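Local coordinates for BAR/IMD domain-containing adapter protein 2-like 2 (Mus musculus, PDB 3OK8) that binds phosphoinositides through its I-BAR (IMD) domain, the part described here, and induces planar or gently curved membrane structures, at residues I17-I21 / A178-E182; Q9-T14 / V171-K175; D101-M106 / F188-H193. The contacts are given in a common frame with arbitrary orientation. Residues are numbered along the deposited sequence.

Interaction 1 of 3, residues I17-I21 / A178-E182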
loop_
_atom_site.group_PDB
_atom_site.type_symbol
_atom_site.label_atom_id
_atom_site.label_comp_id
_atom_site.label_asym_id
_atom_site.label_seq_id
_atom_site.Cartn_x
_atom_site.Cartn_y
_atom_site.Cartn_z
ATOM N N ILE A 17 -10.244 -4.081 -37.620
ATOM C CA ILE A 17 -10.854 -4.062 -36.300
ATOM C C ILE A 17 -10.796 -5.418 -35.609
ATOM O O ILE A 17 -10.399 -5.510 -34.447
ATOM C CB ILE A 17 -12.302 -3.601 -36.367
ATOM C CG1 ILE A 17 -12.354 -2.117 -36.720
ATOM C CG2 ILE A 17 -13.002 -3.889 -35.038
ATOM C CD1 ILE A 17 -13.760 -1.592 -36.955
ATOM N N TYR A 18 -11.201 -6.466 -36.316
ATOM C CA TYR A 18 -11.015 -7.825 -35.824
ATOM C C TYR A 18 -9.549 -8.125 -35.534
ATOM O O TYR A 18 -9.229 -8.861 -34.597
ATOM C CB TYR A 18 -11.564 -8.841 -36.824
ATOM C CG TYR A 18 -13.062 -8.908 -36.786
ATOM C CD1 TYR A 18 -13.716 -9.345 -35.640
ATOM C CD2 TYR A 18 -13.834 -8.514 -37.881
ATOM C CE1 TYR A 18 -15.088 -9.396 -35.582
ATOM C CE2 TYR A 18 -15.214 -8.564 -37.830
ATOM C CZ TYR A 18 -15.830 -9.009 -36.679
ATOM O OH TYR A 18 -17.192 -9.061 -36.593
ATOM N N LYS A 19 -8.654 -7.564 -36.341
ATOM C CA LYS A 19 -7.232 -7.773 -36.111
ATOM C C LYS A 19 -6.707 -6.952 -34.936
ATOM O O LYS A 19 -5.750 -7.362 -34.288
ATOM C CB LYS A 19 -6.402 -7.528 -37.369
ATOM C CG LYS A 19 -6.299 -8.749 -38.289
ATOM C CD LYS A 19 -7.620 -9.033 -39.024
ATOM C CE LYS A 19 -7.657 -10.430 -39.631
ATOM N NZ LYS A 19 -6.748 -10.559 -40.810
ATOM N N SER A 20 -7.325 -5.805 -34.656
ATOM C CA SER A 20 -6.954 -5.030 -33.470
ATOM C C SER A 20 -7.318 -5.808 -32.218
ATOM O O SER A 20 -6.581 -5.820 -31.233
ATOM C CB SER A 20 -7.670 -3.679 -33.439
ATOM O OG SER A 20 -6.953 -2.688 -34.144
ATOM N N ILE A 21 -8.478 -6.450 -32.258
ATOM C CA ILE A 21 -8.959 -7.208 -31.117
ATOM C C ILE A 21 -8.080 -8.434 -30.871
ATOM O O ILE A 21 -7.715 -8.721 -29.747
ATOM C CB ILE A 21 -10.434 -7.642 -31.308
ATOM C CG1 ILE A 21 -11.354 -6.417 -31.347
ATOM C CG2 ILE A 21 -10.861 -8.628 -30.221
ATOM C CD1 ILE A 21 -12.804 -6.753 -31.697
ATOM N N ALA A 178 -18.647 -4.938 -35.796
ATOM C CA ALA A 178 -17.259 -5.157 -35.396
ATOM C C ALA A 178 -16.739 -4.019 -34.521
ATOM O O ALA A 178 -16.002 -4.258 -33.554
ATOM C CB ALA A 178 -16.373 -5.342 -36.611
ATOM N N GLU A 179 -17.102 -2.787 -34.882
ATOM C CA GLU A 179 -16.816 -1.615 -34.057
ATOM C C GLU A 179 -17.396 -1.795 -32.669
ATOM O O GLU A 179 -16.750 -1.488 -31.660
ATOM C CB GLU A 179 -17.447 -0.359 -34.660
ATOM C CG GLU A 179 -16.618 0.356 -35.710
ATOM C CD GLU A 179 -17.368 1.537 -36.327
ATOM O OE1 GLU A 179 -18.618 1.458 -36.461
ATOM O OE2 GLU A 179 -16.712 2.542 -36.679
ATOM N N LEU A 180 -18.639 -2.264 -32.631
ATOM C CA LEU A 180 -19.350 -2.449 -31.381
ATOM C C LEU A 180 -18.604 -3.410 -30.450
ATOM O O LEU A 180 -18.379 -3.092 -29.286
ATOM C CB LEU A 180 -20.773 -2.939 -31.636
ATOM C CG LEU A 180 -21.747 -2.888 -30.457
ATOM C CD1 LEU A 180 -21.692 -1.549 -29.730
ATOM C CD2 LEU A 180 -23.158 -3.164 -30.936
ATOM N N GLU A 181 -18.238 -4.577 -30.977
ATOM C CA GLU A 181 -17.479 -5.582 -30.238
ATOM C C GLU A 181 -16.203 -5.004 -29.639
ATOM O O GLU A 181 -15.834 -5.309 -28.499
ATOM C CB GLU A 181 -17.117 -6.744 -31.165
ATOM C CG GLU A 181 -18.314 -7.566 -31.606
ATOM C CD GLU A 181 -19.035 -8.235 -30.445
ATOM O OE1 GLU A 181 -20.245 -7.974 -30.275
ATOM O OE2 GLU A 181 -18.399 -9.024 -29.707
ATOM N N GLU A 182 -15.515 -4.189 -30.425
ATOM C CA GLU A 182 -14.301 -3.550 -29.959
ATOM C C GLU A 182 -14.626 -2.682 -28.762
ATOM O O GLU A 182 -13.968 -2.772 -27.716
ATOM C CB GLU A 182 -13.697 -2.701 -31.065
ATOM C CG GLU A 182 -12.480 -1.909 -30.659
ATOM C CD GLU A 182 -11.847 -1.226 -31.844
ATOM O OE1 GLU A 182 -12.409 -0.213 -32.313
ATOM O OE2 GLU A 182 -10.796 -1.716 -32.319
HETATM O O HOH W 1 -9.326 -0.167 -34.050
#

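Interaction 2 of 3, residues Q9-T14 / V171-K175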
loop_
_atom_site.group_PDB
_atom_site.type_symbol
_atom_site.label_atom_id
_atom_site.label_comp_id
_atom_site.label_asym_id
_atom_site.label_seq_id
_atom_site.Cartn_x
_atom_site.Cartn_y
_atom_site.Cartn_z
ATOM N N GLN A 9 -12.830 -1.493 -49.253
ATOM C CA GLN A 9 -12.577 -0.558 -48.161
ATOM C C GLN A 9 -13.279 -1.026 -46.888
ATOM O O GLN A 9 -12.648 -1.228 -45.858
ATOM C CB GLN A 9 -13.044 0.847 -48.544
ATOM C CG GLN A 9 -13.441 1.718 -47.365
ATOM C CD GLN A 9 -12.258 2.120 -46.506
ATOM O OE1 GLN A 9 -11.102 2.009 -46.931
ATOM N NE2 GLN A 9 -12.540 2.596 -45.289
ATOM N N PHE A 10 -14.591 -1.197 -46.959
ATOM C CA PHE A 10 -15.324 -1.752 -45.838
ATOM C C PHE A 10 -14.680 -3.051 -45.393
ATOM O O PHE A 10 -14.438 -3.268 -44.203
ATOM C CB PHE A 10 -16.791 -1.972 -46.200
ATOM C CG PHE A 10 -17.640 -0.756 -46.011
ATOM C CD1 PHE A 10 -18.430 -0.618 -44.886
ATOM C CD2 PHE A 10 -17.626 0.263 -46.942
ATOM C CE1 PHE A 10 -19.209 0.507 -44.702
ATOM C CE2 PHE A 10 -18.401 1.393 -46.768
ATOM C CZ PHE A 10 -19.194 1.516 -45.646
ATOM N N TYR A 11 -14.388 -3.910 -46.356
ATOM C CA TYR A 11 -13.785 -5.195 -46.052
ATOM C C TYR A 11 -12.497 -5.024 -45.277
ATOM O O TYR A 11 -12.271 -5.720 -44.294
ATOM C CB TYR A 11 -13.481 -5.987 -47.312
ATOM C CG TYR A 11 -12.751 -7.261 -47.002
ATOM C CD1 TYR A 11 -13.445 -8.394 -46.606
ATOM C CD2 TYR A 11 -11.364 -7.329 -47.072
ATOM C CE1 TYR A 11 -12.787 -9.563 -46.304
ATOM C CE2 TYR A 11 -10.696 -8.495 -46.772
ATOM C CZ TYR A 11 -11.414 -9.610 -46.387
ATOM O OH TYR A 11 -10.772 -10.786 -46.087
ATOM N N ARG A 12 -11.650 -4.109 -45.739
ATOM C CA ARG A 12 -10.363 -3.855 -45.092
ATOM C C ARG A 12 -10.528 -3.214 -43.714
ATOM O O ARG A 12 -9.826 -3.572 -42.773
ATOM C CB ARG A 12 -9.468 -2.984 -45.980
ATOM C CG ARG A 12 -8.701 -3.764 -47.044
ATOM C CD ARG A 12 -8.371 -2.921 -48.281
ATOM N NE ARG A 12 -8.373 -1.484 -48.014
ATOM C CZ ARG A 12 -9.024 -0.577 -48.744
ATOM N NH1 ARG A 12 -9.723 -0.946 -49.817
ATOM N NH2 ARG A 12 -8.963 0.707 -48.409
ATOM N N SER A 13 -11.459 -2.270 -43.608
ATOM C CA SER A 13 -11.708 -1.552 -42.363
ATOM C C SER A 13 -12.266 -2.463 -41.282
ATOM O O SER A 13 -11.904 -2.348 -40.114
ATOM C CB SER A 13 -12.666 -0.388 -42.598
ATOM O OG SER A 13 -11.950 0.781 -42.954
ATOM N N THR A 14 -13.157 -3.363 -41.677
ATOM C CA THR A 14 -13.727 -4.336 -40.755
ATOM C C THR A 14 -12.667 -5.336 -40.297
ATOM O O THR A 14 -12.692 -5.818 -39.163
ATOM C CB THR A 14 -14.887 -5.101 -41.407
ATOM O OG1 THR A 14 -15.863 -4.169 -41.888
ATOM C CG2 THR A 14 -15.533 -6.040 -40.405
ATOM N N VAL A 171 -22.124 -5.557 -45.605
ATOM C CA VAL A 171 -20.835 -4.931 -45.374
ATOM C C VAL A 171 -20.938 -3.754 -44.404
ATOM O O VAL A 171 -20.064 -3.552 -43.566
ATOM C CB VAL A 171 -20.217 -4.461 -46.713
ATOM C CG1 VAL A 171 -20.006 -2.959 -46.719
ATOM C CG2 VAL A 171 -18.939 -5.224 -47.032
ATOM N N SER A 172 -22.012 -2.982 -44.520
ATOM C CA SER A 172 -22.200 -1.807 -43.678
ATOM C C SER A 172 -22.525 -2.225 -42.250
ATOM O O SER A 172 -22.058 -1.620 -41.282
ATOM C CB SER A 172 -23.327 -0.941 -44.242
ATOM O OG SER A 172 -23.650 0.122 -43.363
ATOM N N GLU A 173 -23.328 -3.276 -42.137
ATOM C CA GLU A 173 -23.756 -3.798 -40.848
ATOM C C GLU A 173 -22.608 -4.490 -40.104
ATOM O O GLU A 173 -22.521 -4.425 -38.876
ATOM C CB GLU A 173 -24.922 -4.768 -41.052
ATOM C CG GLU A 173 -25.308 -5.570 -39.819
ATOM C CD GLU A 173 -25.823 -4.695 -38.678
ATOM O OE1 GLU A 173 -26.568 -3.730 -38.968
ATOM O OE2 GLU A 173 -25.486 -4.981 -37.497
ATOM N N SER A 174 -21.741 -5.161 -40.856
ATOM C CA SER A 174 -20.604 -5.876 -40.289
ATOM C C SER A 174 -19.608 -4.933 -39.641
ATOM O O SER A 174 -19.095 -5.219 -38.544
ATOM C CB SER A 174 -19.895 -6.681 -41.369
ATOM O OG SER A 174 -20.669 -7.800 -41.746
ATOM N N LYS A 175 -19.330 -3.821 -40.326
ATOM C CA LYS A 175 -18.397 -2.817 -39.820
ATOM C C LYS A 175 -18.892 -2.203 -38.513
ATOM O O LYS A 175 -18.111 -1.966 -37.596
ATOM C CB LYS A 175 -18.129 -1.713 -40.853
ATOM C CG LYS A 175 -16.943 -0.819 -40.478
ATOM C CD LYS A 175 -16.740 0.302 -41.475
ATOM C CE LYS A 175 -15.483 1.107 -41.172
ATOM N NZ LYS A 175 -14.900 1.734 -42.405
HETATM O O HOH W 2 -17.594 -4.742 -43.472
#

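Interaction 3 of 3, residues D101-M106 / F188-H193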
loop_
_atom_site.group_PDB
_atom_site.type_symbol
_atom_site.label_atom_id
_atom_site.label_comp_id
_atom_site.label_asym_id
_atom_site.label_seq_id
_atom_site.Cartn_x
_atom_site.Cartn_y
_atom_site.Cartn_z
ATOM N N ASP A 101 -12.432 -10.935 -8.744
ATOM C CA ASP A 101 -13.379 -10.285 -9.663
ATOM C C ASP A 101 -12.770 -9.876 -10.996
ATOM O O ASP A 101 -13.474 -9.700 -12.007
ATOM C CB ASP A 101 -13.954 -9.023 -9.012
ATOM C CG ASP A 101 -15.144 -9.312 -8.119
ATOM O OD1 ASP A 101 -15.053 -9.033 -6.910
ATOM O OD2 ASP A 101 -16.172 -9.809 -8.630
ATOM N N LEU A 102 -11.460 -9.690 -10.997
ATOM C CA LEU A 102 -10.821 -9.131 -12.168
ATOM C C LEU A 102 -9.812 -10.108 -12.769
ATOM O O LEU A 102 -9.977 -10.548 -13.905
ATOM C CB LEU A 102 -10.190 -7.790 -11.799
ATOM C CG LEU A 102 -9.731 -6.821 -12.879
ATOM C CD1 LEU A 102 -9.732 -5.419 -12.327
ATOM C CD2 LEU A 102 -8.364 -7.182 -13.393
ATOM N N LEU A 103 -8.798 -10.477 -11.985
ATOM C CA LEU A 103 -7.698 -11.306 -12.464
ATOM C C LEU A 103 -8.062 -12.762 -12.796
ATOM O O LEU A 103 -7.515 -13.325 -13.742
ATOM C CB LEU A 103 -6.521 -11.241 -11.482
ATOM C CG LEU A 103 -5.390 -10.228 -11.719
ATOM C CD1 LEU A 103 -5.832 -9.009 -12.496
ATOM C CD2 LEU A 103 -4.739 -9.803 -10.388
ATOM N N GLN A 104 -8.966 -13.377 -12.037
ATOM C CA GLN A 104 -9.415 -14.734 -12.367
ATOM C C GLN A 104 -10.377 -14.699 -13.554
ATOM O O GLN A 104 -10.565 -15.690 -14.274
ATOM C CB GLN A 104 -10.106 -15.396 -11.178
ATOM C CG GLN A 104 -9.179 -15.840 -10.064
ATOM C CD GLN A 104 -9.939 -16.467 -8.900
ATOM O OE1 GLN A 104 -9.423 -16.567 -7.794
ATOM N NE2 GLN A 104 -11.174 -16.890 -9.150
ATOM N N HIS A 105 -10.993 -13.542 -13.753
ATOM C CA HIS A 105 -11.950 -13.389 -14.835
ATOM C C HIS A 105 -11.259 -13.390 -16.200
ATOM O O HIS A 105 -11.677 -14.097 -17.123
ATOM C CB HIS A 105 -12.759 -12.106 -14.646
ATOM C CG HIS A 105 -14.050 -12.100 -15.398
ATOM N ND1 HIS A 105 -14.214 -11.424 -16.588
ATOM C CD2 HIS A 105 -15.234 -12.704 -15.140
ATOM C CE1 HIS A 105 -15.447 -11.604 -17.027
ATOM N NE2 HIS A 105 -16.086 -12.377 -16.167
ATOM N N MET A 106 -10.201 -12.598 -16.322
ATOM C CA MET A 106 -9.502 -12.466 -17.588
ATOM C C MET A 106 -8.830 -13.763 -18.025
ATOM O O MET A 106 -8.994 -14.183 -19.166
ATOM C CB MET A 106 -8.492 -11.324 -17.540
ATOM C CG MET A 106 -9.120 -9.943 -17.644
ATOM S SD MET A 106 -7.923 -8.642 -17.242
ATOM C CE MET A 106 -9.015 -7.255 -16.921
ATOM N N PHE A 188 -15.593 -3.136 -20.944
ATOM C CA PHE A 188 -15.525 -4.177 -19.931
ATOM C C PHE A 188 -14.268 -3.976 -19.085
ATOM O O PHE A 188 -14.275 -4.247 -17.895
ATOM C CB PHE A 188 -15.516 -5.559 -20.583
ATOM C CG PHE A 188 -14.726 -6.609 -19.820
ATOM C CD1 PHE A 188 -13.332 -6.658 -19.910
ATOM C CD2 PHE A 188 -15.378 -7.565 -19.044
ATOM C CE1 PHE A 188 -12.608 -7.626 -19.229
ATOM C CE2 PHE A 188 -14.664 -8.536 -18.362
ATOM C CZ PHE A 188 -13.273 -8.567 -18.448
ATOM N N LEU A 189 -13.196 -3.499 -19.713
ATOM C CA LEU A 189 -11.943 -3.237 -19.018
ATOM C C LEU A 189 -12.136 -2.036 -18.106
ATOM O O LEU A 189 -11.797 -2.069 -16.913
ATOM C CB LEU A 189 -10.816 -2.986 -20.023
ATOM C CG LEU A 189 -9.377 -3.133 -19.533
ATOM C CD1 LEU A 189 -9.197 -4.469 -18.811
ATOM C CD2 LEU A 189 -8.388 -3.007 -20.699
ATOM N N ALA A 190 -12.718 -0.983 -18.665
ATOM C CA ALA A 190 -13.043 0.201 -17.892
ATOM C C ALA A 190 -14.009 -0.083 -16.727
ATOM O O ALA A 190 -13.872 0.499 -15.658
ATOM C CB ALA A 190 -13.587 1.296 -18.795
ATOM N N GLU A 191 -14.976 -0.972 -16.924
ATOM C CA GLU A 191 -15.982 -1.227 -15.884
ATOM C C GLU A 191 -15.367 -1.996 -14.715
ATOM O O GLU A 191 -15.564 -1.633 -13.556
ATOM C CB GLU A 191 -17.199 -1.978 -16.441
ATOM C CG GLU A 191 -17.998 -1.180 -17.503
ATOM C CD GLU A 191 -19.322 -1.843 -17.924
ATOM O OE1 GLU A 191 -19.495 -3.068 -17.736
ATOM O OE2 GLU A 191 -20.202 -1.134 -18.466
ATOM N N LYS A 192 -14.626 -3.057 -15.020
ATOM C CA LYS A 192 -13.966 -3.838 -13.974
ATOM C C LYS A 192 -13.024 -2.982 -13.138
ATOM O O LYS A 192 -12.866 -3.207 -11.949
ATOM C CB LYS A 192 -13.206 -5.008 -14.583
ATOM C CG LYS A 192 -14.102 -6.113 -15.090
ATOM C CD LYS A 192 -14.599 -6.953 -13.939
ATOM C CE LYS A 192 -14.997 -8.332 -14.427
ATOM N NZ LYS A 192 -15.831 -9.012 -13.401
ATOM N N HIS A 193 -12.400 -1.995 -13.760
ATOM C CA HIS A 193 -11.476 -1.137 -13.046
ATOM C C HIS A 193 -12.195 -0.052 -12.288
ATOM O O HIS A 193 -11.663 0.502 -11.322
ATOM C CB HIS A 193 -10.415 -0.578 -13.987
ATOM C CG HIS A 193 -9.298 -1.541 -14.236
ATOM N ND1 HIS A 193 -9.345 -2.499 -15.227
ATOM C CD2 HIS A 193 -8.128 -1.730 -13.583
ATOM C CE1 HIS A 193 -8.239 -3.220 -15.191
ATOM N NE2 HIS A 193 -7.484 -2.777 -14.201
#

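Interaction 1 of 3, residues I17-I21 / A178-E182
Ile17, Ala178 and Glu182 bury the largest areas in this contact, in which the first and third helices of the I-BAR three-helix bundle, 5-66 and 153-217, pack nearly parallel (segment axes 9.6 Å apart, at 20°). Ile17 points toward the partner helix: its CG2 lies 3.4 Å from Ala178 O, while its CD1 reaches Glu179 CG at 3.7 Å. Because Ala178 ends at CB, it leaves room for the Tyr18 ring, whose CE2 approaches Ala178 CB to 3.6 Å. One turn on, the extended Glu182 offers its backbone and aliphatic part to Ile21, with Ile21 CD1 3.9 Å from Glu182 CA. Its carboxylate lies by Ile17 and Ser20 and also takes a water, which donates to Glu182 OE2 at 2.7 Å and makes a weak 3.5 Å bond with Ser20 OG. Helix 71-147 runs alongside, with a hydrogen bond between Tyr18 OH and Ser120 OG and Ile117 packed on Ile21, while the second subunit hydrogen-bonds Glu179 through Ser68 and packs Ser67 on Glu182.

Interaction 2 of 3, residues Q9-T14 / V171-K175
This is a side-by-side packing of two nearly parallel helices, the N-terminal part of helix 5-66 against helix 153-217; the axes of segments 9-14 and 171-175 come within 9.5 Å at 18°. It shows how a long aliphatic chain can do the work of a hydrophobic residue at a partly open interface. Lys175 and Phe10 bury the most surface, and Lys175 acts as a knob in a hole formed by Gln9, Phe10, Ser13 and Thr14. All four of its chi angles are t, so the methylenes run straight across the groove: Phe10 CD1 lies 3.9 Å from Lys175 CD, and Thr14 OG1 is 3.5 Å from Lys175 CB. The ammonium ends beside Ser13, with Lys175 NZ 3.1 Å from Ser13 CB. NZ also sits above the Phe10 ring, 5.1 Å from its centroid, at most a weak cation-pi attraction. Deeper in, Phe10 CG meets Val171 CG1 at 3.3 Å. No direct hydrogen bond joins the segments, but a water bridges them, lying 2.4 Å from Thr14 OG1 and donating to Val171 O at 2.7 Å. Tyr124 and Tyr128 of helix 71-147 close the inner side against Thr14, Val171 and Ser174. The lysine knob is a local feature; first and third helices side by side, with helix 71-147 against both, make the three-helix bundle that each subunit contributes to the antiparallel I-BAR dimer.

Interaction 3 of 3, residues D101-M106 / F188-H193
The rotamers show how side chains span the gap between helices 71-147 and 153-217, whose segments here run roughly antiparallel (147°) with axes 10.8 Å apart: Lys192 bends before it reaches across, whereas Met106 runs out extended. Lys192 turns at chi1 and chi2 (both m), then extends through two t bonds. This path lays Lys192 CE over one face of the His105 ring, 4.0 Å from its centroid, and carries NZ to a hydrogen bond with Asp101 O at 2.8 Å. At the wider pi-type turn 101-103, Asp101 O is 4.9 Å from His105 N, too far for the usual helical bond, and takes Lys192 NZ instead. His105 (chi1 t) also meets Phe188 rim to rim, His105 ND1 lying 3.4 Å from Phe188 CE2. Leu102 (t, t) sets CD1 over the face of His193, 4.0 Å from the ring centroid. That ring is held at both nitrogens, His193 ND1 donating to Leu189 O at 3.0 Å and NE2 bonding Tyr53 OH of the second subunit. Met106 brings CE within 3.4 Å of Leu189 CD1. Helix 5-66 backs this core, Val33 touching Met106 and Leu29 touching Leu189, where the three-helix bundle meets the second subunit of the I-BAR dimer.

Overall arrangement
The three contacts are spaced along one helix, 153-217, which pairs in parallel with helix 5-66 in interactions 1 and 2 and in roughly antiparallel fashion with helix 71-147 in interaction 3. Interactions 1 and 2 form one continuous seam: their centres are 11 Å apart, and Ala178 CB touches Thr14 CG2 at 3.9 Å. The centre of interaction 3 is 19 Å from that of interaction 1 and 29 Å from that of interaction 2, with no touch to either. Nearest the chain centre, it meets the second subunit, as does interaction 1, whereas interaction 2 touches no other chain. From interaction 2 through 1 to 3, the contacts thus pass from packing within one bundle to places where the second subunit joins in.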